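Local atomic coordinates of immunomodulatory active chitinase (Trichuris suis, PDB entry 6G9C), a protein that probably binds and hydrolyses chitin as a family 18 glycosyl hydrolase and has immunomodulatory properties in inflammatory lung disease. Residues K32-A43 with N361-D371. Sequence-based numbering, arbitrary orientation.
With EDO (1,2-ethanediol), chain C.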
# COMPACT_ATOMS: atom_id res chain seq x y z
N LYS A 32 -19.93 -0.71 -12.66
CA LYS A 32 -20.61 -0.55 -13.95
C LYS A 32 -20.12 0.68 -14.74
O LYS A 32 -20.12 0.66 -15.97
CB LYS A 32 -22.12 -0.45 -13.74
CG LYS A 32 -22.93 -0.81 -14.97
CD LYS A 32 -24.24 -0.04 -15.03
CE LYS A 32 -25.06 -0.49 -16.23
NZ LYS A 32 -24.23 -0.61 -17.46
N TYR A 33 -19.70 1.74 -14.05
CA TYR A 33 -19.13 2.91 -14.71
C TYR A 33 -17.73 3.18 -14.17
O TYR A 33 -17.50 3.14 -12.96
CB TYR A 33 -20.02 4.15 -14.54
CG TYR A 33 -21.33 4.05 -15.28
CD1 TYR A 33 -21.38 4.19 -16.66
CD2 TYR A 33 -22.52 3.78 -14.61
CE1 TYR A 33 -22.58 4.09 -17.35
CE2 TYR A 33 -23.72 3.68 -15.29
CZ TYR A 33 -23.75 3.83 -16.65
OH TYR A 33 -24.94 3.72 -17.34
N VAL A 34 -16.79 3.44 -15.09
CA VAL A 34 -15.47 3.93 -14.72
C VAL A 34 -15.60 5.35 -14.17
O VAL A 34 -16.32 6.18 -14.73
CB VAL A 34 -14.54 3.92 -15.95
CG1 VAL A 34 -13.28 4.74 -15.70
CG2 VAL A 34 -14.18 2.48 -16.35
N ARG A 35 -14.88 5.64 -13.08
CA ARG A 35 -14.75 7.00 -12.56
C ARG A 35 -13.27 7.30 -12.39
O ARG A 35 -12.63 6.75 -11.50
CB ARG A 35 -15.51 7.19 -11.24
CG ARG A 35 -16.99 6.88 -11.38
CD ARG A 35 -17.73 7.06 -10.07
NE ARG A 35 -17.51 5.94 -9.15
CZ ARG A 35 -16.79 6.02 -8.04
NH1 ARG A 35 -16.23 7.17 -7.70
NH2 ARG A 35 -16.64 4.96 -7.26
N GLY A 36 -12.73 8.18 -13.24
CA GLY A 36 -11.31 8.51 -13.17
C GLY A 36 -11.02 9.96 -12.83
O GLY A 36 -11.85 10.83 -13.08
N CYS A 37 -9.83 10.23 -12.29
CA CYS A 37 -9.42 11.57 -11.91
C CYS A 37 -7.94 11.75 -12.18
O CYS A 37 -7.15 10.91 -11.75
CB CYS A 37 -9.66 11.85 -10.42
SG CYS A 37 -11.35 11.62 -9.87
N TYR A 38 -7.56 12.86 -12.79
CA TYR A 38 -6.15 13.18 -12.96
C TYR A 38 -5.62 14.02 -11.80
O TYR A 38 -6.19 15.07 -11.46
CB TYR A 38 -5.90 13.92 -14.27
CG TYR A 38 -5.82 12.99 -15.47
CD1 TYR A 38 -6.98 12.51 -16.06
CD2 TYR A 38 -4.60 12.57 -15.97
CE1 TYR A 38 -6.91 11.64 -17.16
CE2 TYR A 38 -4.52 11.70 -17.07
CZ TYR A 38 -5.69 11.23 -17.64
OH TYR A 38 -5.67 10.37 -18.73
N PHE A 39 -4.56 13.52 -11.18
CA PHE A 39 -3.69 14.28 -10.28
C PHE A 39 -2.57 14.90 -11.10
O PHE A 39 -2.07 14.27 -12.05
CB PHE A 39 -3.13 13.33 -9.21
CG PHE A 39 -2.13 13.97 -8.28
CD1 PHE A 39 -0.78 14.01 -8.60
CD2 PHE A 39 -2.55 14.51 -7.07
CE1 PHE A 39 0.13 14.59 -7.75
CE2 PHE A 39 -1.64 15.09 -6.21
CZ PHE A 39 -0.31 15.14 -6.54
N THR A 40 -2.16 16.13 -10.76
CA THR A 40 -1.07 16.80 -11.47
C THR A 40 0.05 17.18 -10.51
O THR A 40 -0.21 17.80 -9.46
CB THR A 40 -1.54 18.04 -12.25
OG1 THR A 40 -1.95 19.07 -11.34
CG2 THR A 40 -2.70 17.70 -13.20
N ASN A 41 1.29 16.86 -10.88
CA ASN A 41 2.41 17.06 -9.96
C ASN A 41 2.97 18.49 -9.98
O ASN A 41 4.00 18.74 -9.34
CB ASN A 41 3.52 16.01 -10.21
CG ASN A 41 4.09 16.06 -11.61
OD1 ASN A 41 3.74 16.92 -12.40
ND2 ASN A 41 4.99 15.11 -11.92
N TRP A 42 2.30 19.44 -10.65
CA TRP A 42 2.66 20.85 -10.52
C TRP A 42 1.64 21.65 -9.71
O TRP A 42 1.88 22.83 -9.44
CB TRP A 42 2.86 21.49 -11.90
CG TRP A 42 1.64 21.46 -12.78
CD1 TRP A 42 0.70 22.45 -12.93
CD2 TRP A 42 1.26 20.40 -13.68
NE1 TRP A 42 -0.26 22.05 -13.85
CE2 TRP A 42 0.06 20.80 -14.31
CE3 TRP A 42 1.80 19.15 -13.99
CZ2 TRP A 42 -0.61 19.99 -15.25
CZ3 TRP A 42 1.14 18.34 -14.93
CH2 TRP A 42 -0.04 18.77 -15.54
N ALA A 43 0.51 21.04 -9.31
CA ALA A 43 -0.47 21.76 -8.49
C ALA A 43 0.07 22.06 -7.09
O ALA A 43 -0.47 22.95 -6.41
CB ALA A 43 -1.76 20.95 -8.41
N ASN A 361 -25.12 5.10 -22.13
CA ASN A 361 -24.36 3.92 -21.74
C ASN A 361 -22.94 3.95 -22.28
O ASN A 361 -22.43 2.96 -22.82
CB ASN A 361 -25.08 2.64 -22.17
CG ASN A 361 -26.59 2.75 -22.06
OD1 ASN A 361 -27.15 2.73 -20.96
ND2 ASN A 361 -27.25 2.90 -23.20
N TYR A 362 -22.28 5.09 -22.12
CA TYR A 362 -20.84 5.10 -22.34
C TYR A 362 -20.15 4.49 -21.13
O TYR A 362 -20.79 4.05 -20.17
CB TYR A 362 -20.36 6.52 -22.65
CG TYR A 362 -20.62 6.89 -24.10
CD1 TYR A 362 -19.83 6.36 -25.11
CD2 TYR A 362 -21.67 7.73 -24.45
CE1 TYR A 362 -20.07 6.66 -26.44
CE2 TYR A 362 -21.92 8.04 -25.79
CZ TYR A 362 -21.11 7.50 -26.77
OH TYR A 362 -21.34 7.80 -28.10
N GLY A 363 -18.81 4.42 -21.17
CA GLY A 363 -18.10 3.59 -20.20
C GLY A 363 -17.93 4.23 -18.84
O GLY A 363 -17.78 3.53 -17.84
N GLY A 364 -17.95 5.55 -18.79
CA GLY A 364 -17.84 6.27 -17.53
C GLY A 364 -17.36 7.68 -17.79
O GLY A 364 -17.55 8.23 -18.88
N ALA A 365 -16.70 8.24 -16.78
CA ALA A 365 -16.22 9.61 -16.85
C ALA A 365 -14.86 9.71 -16.19
O ALA A 365 -14.49 8.89 -15.34
CB ALA A 365 -17.19 10.59 -16.15
N PHE A 366 -14.11 10.73 -16.60
CA PHE A 366 -12.90 11.12 -15.90
C PHE A 366 -12.85 12.63 -15.84
O PHE A 366 -13.44 13.32 -16.68
CB PHE A 366 -11.64 10.53 -16.55
CG PHE A 366 -11.23 11.23 -17.83
CD1 PHE A 366 -10.36 12.32 -17.79
CD2 PHE A 366 -11.68 10.78 -19.07
CE1 PHE A 366 -9.96 12.95 -18.95
CE2 PHE A 366 -11.29 11.41 -20.23
CZ PHE A 366 -10.43 12.50 -20.18
N VAL A 367 -12.16 13.16 -14.83
CA VAL A 367 -12.04 14.61 -14.66
C VAL A 367 -10.59 15.03 -14.83
O VAL A 367 -9.66 14.40 -14.33
CB VAL A 367 -12.59 15.10 -13.30
CG1 VAL A 367 -14.05 14.76 -13.18
CG2 VAL A 367 -11.82 14.47 -12.15
N TRP A 368 -10.40 16.13 -15.55
CA TRP A 368 -9.13 16.85 -15.60
C TRP A 368 -9.44 18.22 -15.01
O TRP A 368 -10.04 19.05 -15.69
CB TRP A 368 -8.61 16.95 -17.05
CG TRP A 368 -7.36 17.76 -17.16
CD1 TRP A 368 -7.28 19.11 -17.29
CD2 TRP A 368 -6.01 17.28 -17.13
NE1 TRP A 368 -5.96 19.51 -17.33
CE2 TRP A 368 -5.16 18.40 -17.24
CE3 TRP A 368 -5.44 16.01 -17.02
CZ2 TRP A 368 -3.78 18.29 -17.23
CZ3 TRP A 368 -4.06 15.90 -17.01
CH2 TRP A 368 -3.24 17.03 -17.11
N THR A 369 -9.07 18.51 -13.75
CA THR A 369 -8.22 17.74 -12.84
C THR A 369 -8.84 17.74 -11.44
O THR A 369 -9.81 18.46 -11.18
CB THR A 369 -6.83 18.38 -12.65
OG1 THR A 369 -7.00 19.65 -12.01
CG2 THR A 369 -6.09 18.60 -13.96
N LEU A 370 -8.23 16.99 -10.52
CA LEU A 370 -8.65 17.08 -9.13
C LEU A 370 -8.41 18.47 -8.56
O LEU A 370 -9.18 18.94 -7.70
CB LEU A 370 -7.88 16.06 -8.28
CG LEU A 370 -8.25 14.59 -8.40
CD1 LEU A 370 -7.06 13.74 -7.93
CD2 LEU A 370 -9.51 14.27 -7.58
N ASP A 371 -7.35 19.15 -8.99
CA ASP A 371 -6.90 20.36 -8.33
C ASP A 371 -7.58 21.62 -8.87
O ASP A 371 -7.29 22.71 -8.37
CB ASP A 371 -5.39 20.51 -8.45
CG ASP A 371 -4.89 20.29 -9.87
OD1 ASP A 371 -4.95 21.24 -10.68
OD2 ASP A 371 -4.46 19.15 -10.18
C1 EDO C . -5.88 22.88 -18.45
O1 EDO C . -5.01 22.17 -17.56
C2 EDO C . -5.44 24.33 -18.36
O2 EDO C . -4.11 24.51 -18.85
O HOH W 1 -4.02 17.13 -8.57
O HOH W 2 -3.21 21.34 -12.73
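Tyr38 meets Trp368 and Phe366 near the C-terminal end of strand 364-368, which runs parallel to strand 34-40, and its side chain can be followed outward atom by atom. CB rests on Trp368 CE3; CG comes closer still, 3.4 Å from that same CE3. Beyond CG the ring divides its neighbours: CD2 lies against Trp368 CZ3, while CD1 has Val367 O at its edge, in the ring plane, as well as Phe366 CD1, and Tyr38 CE1 lies 3.6 Å from Phe366 CD1. Neither pair is a stack, the ring planes being inclined at 56° to the indole and 64° to Phe366. At the tip, OH is hydrogen-bonded to Asp149 and Asn216, and Phe66 stacks on the ring. Trp368 has CG anti to its backbone N (chi1 176°), which lays the indole alongside Tyr38, its CE3-CZ3 edge meeting the phenol, with Thr40 CG2 over one face near CH2; its NE1 holds a 1,2-ethanediol oxygen, O1, at 2.8 Å.

Backbone bonds alternate between the strands from Val34 N to Gly363 O as far as Tyr38 N to Val367 O. After the cis peptide between Trp368 and Thr369 the pairing skips ahead, and Leu370 N reaches Tyr38 O at 3.0 Å. Leu370 CG then packs on Cys37 CB, on the side where Cys37 is disulfide-bonded to Cys62. Further on, Thr40 OG1 donates to Asp371 OD2 (2.8 Å) from above the carboxylate plane. Two waters also bridge Thr40 and Asp371, whose OD1 is salt-bridged to Arg46.

Strands 34-40 and 364-368, first and last of the family 18 TIM barrel, close it by pairing; a tryptophan before a cis peptide here is typical of family 18 chitinases, usually lining the substrate cleft, as Trp368 probably does.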